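Local atomic coordinates of histone-lysine N-methyltransferase family member SUVH9 (Arabidopsis thaliana, PDB entry 4NJ5), a protein that acts in gene silencing but lacks methyltransferase activity, and may bind methylated DNA and recruit RNA polymerase V to chromatin. Residues H15-L26 and M58-N66; L330-H338 and F434-I442. All coordinates share one frame; numbering follows the deposited sequence.

Overall arrangement
Contact 1 and contact 2 lie in different parts of the chain, their centres about 22 Å apart and their nearest atoms about 5 Å apart. They share no element. Contact 1 is the more buried: five of its nine touching residues are buried, against three of eleven in contact 2. It joins helix 8-35 to the end of helix 46-60, and its chemistry is mostly apolar, with two methionines and one bridging water. Contact 2 joins two irregular segments, one in the pre-SET region and one in the SET region. It mixes carbons over arginine faces, a direct hydrogen bond and proline packing. It lies farther from the chain centre, with the side chain of K334 about 12 Å from a bound zinc ion.

Contact 1. Residues H15-L26 and M58-N66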
loop_
_atom_site.group_PDB
_atom_site.type_symbol
_atom_site.label_atom_id
_atom_site.label_comp_id
_atom_site.label_asym_id
_atom_site.label_seq_id
_atom_site.Cartn_x
_atom_site.Cartn_y
_atom_site.Cartn_z
ATOM N N HIS A 15 -5.895 10.391 11.805
ATOM C CA HIS A 15 -5.001 11.484 11.429
ATOM C C HIS A 15 -3.859 10.982 10.545
ATOM O O HIS A 15 -3.564 11.581 9.502
ATOM C CB HIS A 15 -4.435 12.216 12.650
ATOM C CG HIS A 15 -3.418 13.259 12.297
ATOM N ND1 HIS A 15 -3.758 14.470 11.737
ATOM C CD2 HIS A 15 -2.066 13.255 12.396
ATOM C CE1 HIS A 15 -2.661 15.177 11.519
ATOM N NE2 HIS A 15 -1.623 14.462 11.910
ATOM N N VAL A 16 -3.229 9.884 10.956
ATOM C CA VAL A 16 -2.148 9.296 10.160
ATOM C C VAL A 16 -2.631 8.895 8.767
ATOM O O VAL A 16 -1.934 9.109 7.770
ATOM C CB VAL A 16 -1.519 8.069 10.857
ATOM C CG1 VAL A 16 -0.676 7.262 9.879
ATOM C CG2 VAL A 16 -0.688 8.505 12.046
ATOM N N ARG A 17 -3.830 8.322 8.706
ATOM C CA ARG A 17 -4.425 7.931 7.433
ATOM C C ARG A 17 -4.518 9.131 6.481
ATOM O O ARG A 17 -4.021 9.086 5.344
ATOM C CB ARG A 17 -5.807 7.318 7.672
ATOM C CG ARG A 17 -6.405 6.621 6.468
ATOM C CD ARG A 17 -7.676 5.865 6.843
ATOM N NE ARG A 17 -8.796 6.751 7.151
ATOM C CZ ARG A 17 -9.608 7.270 6.235
ATOM N NH1 ARG A 17 -9.417 6.998 4.951
ATOM N NH2 ARG A 17 -10.607 8.063 6.599
ATOM N N LYS A 18 -5.133 10.208 6.962
ATOM C CA LYS A 18 -5.249 11.436 6.174
ATOM C C LYS A 18 -3.884 11.993 5.747
ATOM O O LYS A 18 -3.707 12.453 4.608
ATOM C CB LYS A 18 -6.028 12.503 6.950
ATOM C CG LYS A 18 -7.516 12.219 7.088
ATOM C CD LYS A 18 -8.217 12.323 5.744
ATOM C CE LYS A 18 -9.694 11.972 5.853
ATOM N NZ LYS A 18 -10.431 12.895 6.765
ATOM N N THR A 19 -2.921 11.945 6.662
ATOM C CA THR A 19 -1.592 12.453 6.360
ATOM C C THR A 19 -0.963 11.672 5.213
ATOM O O THR A 19 -0.404 12.260 4.284
ATOM C CB THR A 19 -0.652 12.399 7.582
ATOM O OG1 THR A 19 -1.238 13.116 8.676
ATOM C CG2 THR A 19 0.694 13.021 7.235
ATOM N N ARG A 20 -1.059 10.349 5.274
ATOM C CA ARG A 20 -0.467 9.514 4.237
ATOM C C ARG A 20 -1.157 9.725 2.892
ATOM O O ARG A 20 -0.501 9.747 1.840
ATOM C CB ARG A 20 -0.463 8.039 4.647
ATOM C CG ARG A 20 0.432 7.755 5.854
ATOM C CD ARG A 20 0.844 6.292 5.941
ATOM N NE ARG A 20 1.740 5.903 4.854
ATOM C CZ ARG A 20 2.394 4.745 4.802
ATOM N NH1 ARG A 20 2.260 3.862 5.783
ATOM N NH2 ARG A 20 3.189 4.474 3.777
ATOM N N MET A 21 -2.475 9.902 2.932
ATOM C CA MET A 21 -3.223 10.197 1.710
ATOM C C MET A 21 -2.739 11.490 1.055
ATOM O O MET A 21 -2.542 11.552 -0.170
ATOM C CB MET A 21 -4.718 10.283 2.001
ATOM C CG MET A 21 -5.489 9.034 1.639
ATOM S SD MET A 21 -7.259 9.353 1.658
ATOM C CE MET A 21 -7.518 9.585 3.415
ATOM N N ILE A 22 -2.540 12.517 1.877
ATOM C CA ILE A 22 -1.996 13.776 1.382
ATOM C C ILE A 22 -0.606 13.585 0.784
ATOM O O ILE A 22 -0.337 14.036 -0.331
ATOM C CB ILE A 22 -1.933 14.849 2.484
ATOM C CG1 ILE A 22 -3.340 15.331 2.841
ATOM C CG2 ILE A 22 -1.078 16.026 2.035
ATOM C CD1 ILE A 22 -3.358 16.461 3.853
ATOM N N TYR A 23 0.271 12.904 1.517
ATOM C CA TYR A 23 1.641 12.700 1.048
ATOM C C TYR A 23 1.698 12.006 -0.318
ATOM O O TYR A 23 2.297 12.528 -1.267
ATOM C CB TYR A 23 2.469 11.929 2.082
ATOM C CG TYR A 23 3.898 11.687 1.648
ATOM C CD1 TYR A 23 4.858 12.686 1.758
ATOM C CD2 TYR A 23 4.284 10.462 1.128
ATOM C CE1 TYR A 23 6.163 12.468 1.361
ATOM C CE2 TYR A 23 5.586 10.236 0.724
ATOM C CZ TYR A 23 6.521 11.241 0.844
ATOM O OH TYR A 23 7.815 11.013 0.442
ATOM N N ASP A 24 1.060 10.844 -0.421
ATOM C CA ASP A 24 1.080 10.095 -1.676
ATOM C C ASP A 24 0.383 10.826 -2.832
ATOM O O ASP A 24 0.850 10.766 -3.980
ATOM C CB ASP A 24 0.517 8.681 -1.485
ATOM C CG ASP A 24 1.523 7.739 -0.842
ATOM O OD1 ASP A 24 2.723 7.834 -1.177
ATOM O OD2 ASP A 24 1.117 6.907 -0.000
ATOM N N SER A 25 -0.714 11.523 -2.536
ATOM C CA SER A 25 -1.371 12.328 -3.564
ATOM C C SER A 25 -0.445 13.424 -4.089
ATOM O O SER A 25 -0.362 13.655 -5.298
ATOM C CB SER A 25 -2.662 12.951 -3.036
ATOM O OG SER A 25 -3.593 11.945 -2.691
ATOM N N LEU A 26 0.250 14.090 -3.170
ATOM C CA LEU A 26 1.181 15.157 -3.526
ATOM C C LEU A 26 2.318 14.626 -4.399
ATOM O O LEU A 26 2.626 15.205 -5.449
ATOM C CB LEU A 26 1.751 15.810 -2.268
ATOM C CG LEU A 26 1.963 17.325 -2.256
ATOM C CD1 LEU A 26 3.045 17.672 -1.244
ATOM C CD2 LEU A 26 2.324 17.869 -3.633
ATOM N N MET A 58 5.190 19.491 2.417
ATOM C CA MET A 58 4.336 19.221 3.565
ATOM C C MET A 58 4.907 19.827 4.842
ATOM O O MET A 58 4.164 20.179 5.758
ATOM C CB MET A 58 4.079 17.725 3.731
ATOM C CG MET A 58 3.083 17.192 2.724
ATOM S SD MET A 58 2.665 15.475 3.012
ATOM C CE MET A 58 1.791 15.589 4.566
ATOM N N ARG A 59 6.227 19.957 4.893
ATOM C CA ARG A 59 6.870 20.581 6.036
ATOM C C ARG A 59 6.512 22.057 6.099
ATOM O O ARG A 59 6.211 22.583 7.171
ATOM C CB ARG A 59 8.387 20.424 5.966
ATOM C CG ARG A 59 9.104 21.020 7.164
ATOM C CD ARG A 59 10.522 21.403 6.804
ATOM N NE ARG A 59 10.561 22.175 5.566
ATOM C CZ ARG A 59 11.440 21.975 4.592
ATOM N NH1 ARG A 59 11.405 22.722 3.497
ATOM N NH2 ARG A 59 12.357 21.024 4.713
ATOM N N ASP A 60 6.542 22.724 4.948
ATOM C CA ASP A 60 6.206 24.144 4.897
ATOM C C ASP A 60 4.751 24.420 5.288
ATOM O O ASP A 60 4.431 25.514 5.751
ATOM C CB ASP A 60 6.490 24.721 3.508
ATOM C CG ASP A 60 7.939 24.564 3.096
ATOM O OD1 ASP A 60 8.822 24.614 3.979
ATOM O OD2 ASP A 60 8.194 24.386 1.884
ATOM N N CYS A 61 3.877 23.432 5.104
ATOM C CA CYS A 61 2.459 23.602 5.424
ATOM C C CYS A 61 2.102 23.120 6.825
ATOM O O CYS A 61 0.919 22.960 7.143
ATOM C CB CYS A 61 1.582 22.868 4.407
ATOM S SG CYS A 61 1.683 23.507 2.727
ATOM N N MET A 62 3.119 22.887 7.651
ATOM C CA MET A 62 2.919 22.387 9.008
ATOM C C MET A 62 2.092 21.101 9.032
ATOM O O MET A 62 1.197 20.955 9.869
ATOM C CB MET A 62 2.250 23.452 9.884
ATOM C CG MET A 62 2.946 24.806 9.869
ATOM S SD MET A 62 4.556 24.779 10.683
ATOM C CE MET A 62 5.653 24.994 9.277
ATOM N N LEU A 63 2.390 20.176 8.123
ATOM C CA LEU A 63 1.618 18.942 8.029
ATOM C C LEU A 63 2.346 17.711 8.565
ATOM O O LEU A 63 1.765 16.629 8.647
ATOM C CB LEU A 63 1.156 18.704 6.591
ATOM C CG LEU A 63 0.169 19.738 6.051
ATOM C CD1 LEU A 63 -0.241 19.382 4.636
ATOM C CD2 LEU A 63 -1.047 19.844 6.958
ATOM N N TRP A 64 3.612 17.874 8.930
ATOM C CA TRP A 64 4.375 16.777 9.510
ATOM C C TRP A 64 3.879 16.429 10.905
ATOM O O TRP A 64 3.348 17.279 11.617
ATOM C CB TRP A 64 5.859 17.132 9.597
ATOM C CG TRP A 64 6.575 17.124 8.291
ATOM C CD1 TRP A 64 6.018 17.109 7.046
ATOM C CD2 TRP A 64 7.991 17.121 8.098
ATOM N NE1 TRP A 64 7.002 17.104 6.089
ATOM C CE2 TRP A 64 8.224 17.110 6.710
ATOM C CE3 TRP A 64 9.088 17.133 8.966
ATOM C CZ2 TRP A 64 9.506 17.108 6.167
ATOM C CZ3 TRP A 64 10.359 17.130 8.427
ATOM C CH2 TRP A 64 10.559 17.118 7.041
ATOM N N MET A 65 4.064 15.173 11.291
ATOM C CA MET A 65 3.822 14.746 12.663
ATOM C C MET A 65 5.151 14.778 13.398
ATOM O O MET A 65 6.200 14.670 12.766
ATOM C CB MET A 65 3.264 13.325 12.683
ATOM C CG MET A 65 2.029 13.126 11.828
ATOM S SD MET A 65 1.542 11.396 11.806
ATOM C CE MET A 65 1.350 11.096 13.562
ATOM N N ASN A 66 5.106 14.917 14.722
ATOM C CA ASN A 66 6.317 14.945 15.545
ATOM C C ASN A 66 7.366 15.887 14.956
ATOM O O ASN A 66 8.520 15.508 14.757
ATOM C CB ASN A 66 6.887 13.529 15.698
ATOM C CG ASN A 66 7.995 13.445 16.734
ATOM O OD1 ASN A 66 7.987 14.162 17.734
ATOM N ND2 ASN A 66 8.958 12.565 16.495
HETATM O O HOH W 1 -0.790 16.147 8.325
#
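Two methionines, M58 and M65, carry most of this contact, and no direct hydrogen bond crosses it. M58 enters as a knob into the hole formed by T19, I22, Y23 and L26. M58 SD lies at the edge of the Y23 ring, in its plane, 5.1 Å from the ring centroid. This is a Met-aromatic contact. The same SD touches Y23 CB at 3.7 Å. The M58 chain bends at its last torsion (chi3 67°), which brings CE against the CG2 methyls of both I22 and T19. M58 CG lies against L26 CD1.

M65 packs on the first turn of 15-26. Its CE meets V16 CG2 at 3.6 Å, and the two side chains cross at about a right angle. M65 CG comes to the edge of the H15 ring, 3.9 Å from H15 NE2. L63 CD1 adds a looser touch on I22 CG2.

One water bridges the polar atoms. It donates to L63 O at 2.6 Å and to T19 OG1 at 3.1 Å. T19 OG1 in turn donates to H15 O, which also accepts from T19 N.

A Schellman motif ends helix 46-60, with M62 at C-prime. The chain then runs on past helix 8-35, where T19 and Y23 also touch V92 of helix 87-92. Y23 and L26 further pack on A54 of helix 46-60.

Contact 2. Residues L330-H338 and F434-I442; sequences LIRQKPLIH and FERPSYPDI
R332 and R436 slide past each other in opposite directions, each with a carbon over one guanidinium face. P437 CD sits over the centre of the R332 guanidinium, 3.6 Å from R332 CZ. R332 CD lies over one face of the R436 guanidinium, toward its rim. The two guanidinium planes stand 83° apart. R332 NH2 reaches the edge of the F434 ring, 3.6 Å from F434 CZ. E321, salt-bridged to R332 NH1, probably offsets part of the like charge. With an alanine at R332, E321 would probably lose its mate and a gap would open beside P437 and F434.

Polar links are few. R436 NH2 donates to Q333 O at 2.8 Å, with the acceptor in the guanidinium plane and an N-H...O angle of 160°. The R436 chain is extended from CG to NE, which carries its head to that carbonyl. A water joins Q333 OE1 to Y439 OH, while Q333 NE2 donates to S418 O.

CH-pi and apolar packing fill the other end. P335 CD lies over the centre of the Y439 ring, 3.3 Å from the ring centroid, in a CH-pi contact. P335 CG packs on P440 CD at 3.8 Å. I442 CD1 meets P335 CB at 3.6 Å and also touches L336 CB.

The contact ties the pre-SET region to a SET-region loop between helix 397-405 and strand 448-450. Beyond it, I337 pairs with F473 and L475, and strand 337-338 lies parallel to strand 469-475 as an outer strand of that sheet.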
loop_
_atom_site.group_PDB
_atom_site.type_symbol
_atom_site.label_atom_id
_atom_site.label_comp_id
_atom_site.label_asym_id
_atom_site.label_seq_id
_atom_site.Cartn_x
_atom_site.Cartn_y
_atom_site.Cartn_z
ATOM N N LEU A 330 -4.249 4.786 -9.650
ATOM C CA LEU A 330 -5.434 5.639 -9.633
ATOM C C LEU A 330 -5.105 6.978 -8.978
ATOM O O LEU A 330 -4.539 7.017 -7.886
ATOM C CB LEU A 330 -6.592 4.963 -8.890
ATOM C CG LEU A 330 -7.907 5.756 -8.880
ATOM C CD1 LEU A 330 -8.496 5.838 -10.280
ATOM C CD2 LEU A 330 -8.920 5.163 -7.908
ATOM N N ILE A 331 -5.459 8.072 -9.649
ATOM C CA ILE A 331 -5.196 9.411 -9.132
ATOM C C ILE A 331 -6.277 9.853 -8.143
ATOM O O ILE A 331 -5.973 10.278 -7.027
ATOM C CB ILE A 331 -5.073 10.442 -10.274
ATOM C CG1 ILE A 331 -3.937 10.052 -11.226
ATOM C CG2 ILE A 331 -4.843 11.838 -9.710
ATOM C CD1 ILE A 331 -3.873 10.884 -12.498
ATOM N N ARG A 332 -7.537 9.746 -8.561
ATOM C CA ARG A 332 -8.681 10.056 -7.707
ATOM C C ARG A 332 -9.862 9.150 -8.068
ATOM O O ARG A 332 -9.895 8.590 -9.160
ATOM C CB ARG A 332 -9.086 11.524 -7.863
ATOM C CG ARG A 332 -9.496 11.922 -9.283
ATOM C CD ARG A 332 -9.766 13.419 -9.378
ATOM N NE ARG A 332 -9.038 14.150 -8.346
ATOM C CZ ARG A 332 -7.817 14.656 -8.491
ATOM N NH1 ARG A 332 -7.167 14.531 -9.639
ATOM N NH2 ARG A 332 -7.248 15.294 -7.482
ATOM N N GLN A 333 -10.823 9.004 -7.156
ATOM C CA GLN A 333 -12.063 8.279 -7.445
ATOM C C GLN A 333 -12.882 9.002 -8.522
ATOM O O GLN A 333 -12.886 10.230 -8.590
ATOM C CB GLN A 333 -12.927 8.135 -6.180
ATOM C CG GLN A 333 -12.384 7.190 -5.108
ATOM C CD GLN A 333 -13.391 6.940 -3.992
ATOM O OE1 GLN A 333 -14.603 6.983 -4.213
ATOM N NE2 GLN A 333 -12.893 6.681 -2.786
ATOM N N LYS A 334 -13.570 8.231 -9.361
ATOM C CA LYS A 334 -14.513 8.772 -10.347
ATOM C C LYS A 334 -15.692 7.801 -10.493
ATOM O O LYS A 334 -15.540 6.618 -10.233
ATOM C CB LYS A 334 -13.831 9.076 -11.700
ATOM C CG LYS A 334 -12.561 8.291 -11.985
ATOM C CD LYS A 334 -11.479 9.200 -12.594
ATOM C CE LYS A 334 -12.011 10.049 -13.752
ATOM N NZ LYS A 334 -12.303 9.234 -14.965
ATOM N N PRO A 335 -16.874 8.292 -10.891
ATOM C CA PRO A 335 -18.036 7.393 -10.967
ATOM C C PRO A 335 -17.912 6.339 -12.067
ATOM O O PRO A 335 -18.560 5.292 -12.003
ATOM C CB PRO A 335 -19.198 8.342 -11.292
ATOM C CG PRO A 335 -18.556 9.505 -11.974
ATOM C CD PRO A 335 -17.200 9.659 -11.329
ATOM N N LEU A 336 -17.081 6.622 -13.062
ATOM C CA LEU A 336 -16.915 5.729 -14.198
ATOM C C LEU A 336 -15.579 5.975 -14.888
ATOM O O LEU A 336 -15.240 7.109 -15.223
ATOM C CB LEU A 336 -18.062 5.918 -15.195
ATOM C CG LEU A 336 -18.085 5.000 -16.417
ATOM C CD1 LEU A 336 -18.223 3.542 -15.996
ATOM C CD2 LEU A 336 -19.214 5.404 -17.346
ATOM N N ILE A 337 -14.822 4.906 -15.094
ATOM C CA ILE A 337 -13.554 5.008 -15.797
ATOM C C ILE A 337 -13.659 4.428 -17.206
ATOM O O ILE A 337 -14.059 3.274 -17.389
ATOM C CB ILE A 337 -12.423 4.294 -15.034
ATOM C CG1 ILE A 337 -12.280 4.875 -13.624
ATOM C CG2 ILE A 337 -11.115 4.406 -15.802
ATOM C CD1 ILE A 337 -11.212 4.204 -12.784
ATOM N N HIS A 338 -13.314 5.242 -18.200
ATOM C CA HIS A 338 -13.247 4.780 -19.583
ATOM C C HIS A 338 -11.799 4.494 -19.968
ATOM O O HIS A 338 -11.027 5.416 -20.247
ATOM C CB HIS A 338 -13.836 5.823 -20.538
ATOM C CG HIS A 338 -15.280 6.135 -20.290
ATOM N ND1 HIS A 338 -16.304 5.475 -20.931
ATOM C CD2 HIS A 338 -15.866 7.047 -19.478
ATOM C CE1 HIS A 338 -17.464 5.962 -20.521
ATOM N NE2 HIS A 338 -17.226 6.917 -19.642
ATOM N N PHE A 434 -5.890 24.658 -5.394
ATOM C CA PHE A 434 -6.330 23.360 -5.900
ATOM C C PHE A 434 -7.846 23.251 -6.021
ATOM O O PHE A 434 -8.580 23.531 -5.075
ATOM C CB PHE A 434 -5.795 22.224 -5.021
ATOM C CG PHE A 434 -6.452 20.890 -5.279
ATOM C CD1 PHE A 434 -6.069 20.110 -6.358
ATOM C CD2 PHE A 434 -7.445 20.415 -4.434
ATOM C CE1 PHE A 434 -6.668 18.881 -6.594
ATOM C CE2 PHE A 434 -8.048 19.191 -4.666
ATOM C CZ PHE A 434 -7.658 18.423 -5.747
ATOM N N GLU A 435 -8.303 22.837 -7.197
ATOM C CA GLU A 435 -9.709 22.533 -7.424
ATOM C C GLU A 435 -9.829 21.079 -7.854
ATOM O O GLU A 435 -9.082 20.623 -8.717
ATOM C CB GLU A 435 -10.298 23.457 -8.496
ATOM C CG GLU A 435 -11.342 22.796 -9.395
ATOM C CD GLU A 435 -11.974 23.763 -10.383
ATOM O OE1 GLU A 435 -12.026 24.976 -10.085
ATOM O OE2 GLU A 435 -12.422 23.310 -11.458
ATOM N N ARG A 436 -10.751 20.344 -7.248
ATOM C CA ARG A 436 -10.941 18.951 -7.634
ATOM C C ARG A 436 -11.573 18.874 -9.017
ATOM O O ARG A 436 -12.589 19.518 -9.276
ATOM C CB ARG A 436 -11.810 18.199 -6.625
ATOM C CG ARG A 436 -11.703 16.688 -6.769
ATOM C CD ARG A 436 -12.834 15.955 -6.069
ATOM N NE ARG A 436 -12.583 14.516 -6.024
ATOM C CZ ARG A 436 -12.822 13.680 -7.031
ATOM N NH1 ARG A 436 -13.324 14.133 -8.170
ATOM N NH2 ARG A 436 -12.559 12.388 -6.896
ATOM N N PRO A 437 -10.956 18.095 -9.918
ATOM C CA PRO A 437 -11.532 17.839 -11.238
ATOM C C PRO A 437 -12.930 17.252 -11.100
ATOM O O PRO A 437 -13.207 16.558 -10.123
ATOM C CB PRO A 437 -10.579 16.803 -11.833
ATOM C CG PRO A 437 -9.277 17.098 -11.187
ATOM C CD PRO A 437 -9.622 17.489 -9.777
ATOM N N SER A 438 -13.793 17.530 -12.069
ATOM C CA SER A 438 -15.199 17.155 -11.979
ATOM C C SER A 438 -15.458 15.651 -11.807
ATOM O O SER A 438 -14.872 14.814 -12.496
ATOM C CB SER A 438 -15.973 17.706 -13.184
ATOM O OG SER A 438 -15.403 17.279 -14.409
ATOM N N TYR A 439 -16.331 15.337 -10.851
ATOM C CA TYR A 439 -16.876 13.999 -10.629
ATOM C C TYR A 439 -18.325 14.071 -11.095
ATOM O O TYR A 439 -19.206 14.484 -10.340
ATOM C CB TYR A 439 -16.835 13.676 -9.131
ATOM C CG TYR A 439 -17.196 12.252 -8.730
ATOM C CD1 TYR A 439 -18.508 11.798 -8.771
ATOM C CD2 TYR A 439 -16.223 11.383 -8.255
ATOM C CE1 TYR A 439 -18.832 10.512 -8.382
ATOM C CE2 TYR A 439 -16.536 10.097 -7.864
ATOM C CZ TYR A 439 -17.841 9.668 -7.931
ATOM O OH TYR A 439 -18.154 8.391 -7.546
ATOM N N PRO A 440 -18.581 13.679 -12.352
ATOM C CA PRO A 440 -19.896 13.905 -12.967
ATOM C C PRO A 440 -21.049 13.136 -12.316
ATOM O O PRO A 440 -20.878 11.996 -11.880
ATOM C CB PRO A 440 -19.693 13.434 -14.417
ATOM C CG PRO A 440 -18.558 12.469 -14.351
ATOM C CD PRO A 440 -17.661 12.956 -13.248
ATOM N N ASP A 441 -22.214 13.773 -12.250
ATOM C CA ASP A 441 -23.415 13.118 -11.752
ATOM C C ASP A 441 -23.981 12.225 -12.847
ATOM O O ASP A 441 -24.543 12.715 -13.824
ATOM C CB ASP A 441 -24.460 14.152 -11.325
ATOM C CG ASP A 441 -25.593 13.543 -10.513
ATOM O OD1 ASP A 441 -26.475 12.885 -11.106
ATOM O OD2 ASP A 441 -25.604 13.730 -9.277
ATOM N N ILE A 442 -23.819 10.917 -12.687
ATOM C CA ILE A 442 -24.334 9.954 -13.655
ATOM C C ILE A 442 -25.323 9.014 -12.973
ATOM O O ILE A 442 -25.329 8.912 -11.746
ATOM C CB ILE A 442 -23.196 9.120 -14.284
ATOM C CG1 ILE A 442 -22.506 8.266 -13.221
ATOM C CG2 ILE A 442 -22.194 10.019 -14.992
ATOM C CD1 ILE A 442 -21.510 7.291 -13.796
HETATM O O HOH W 2 -16.256 6.458 -6.603
#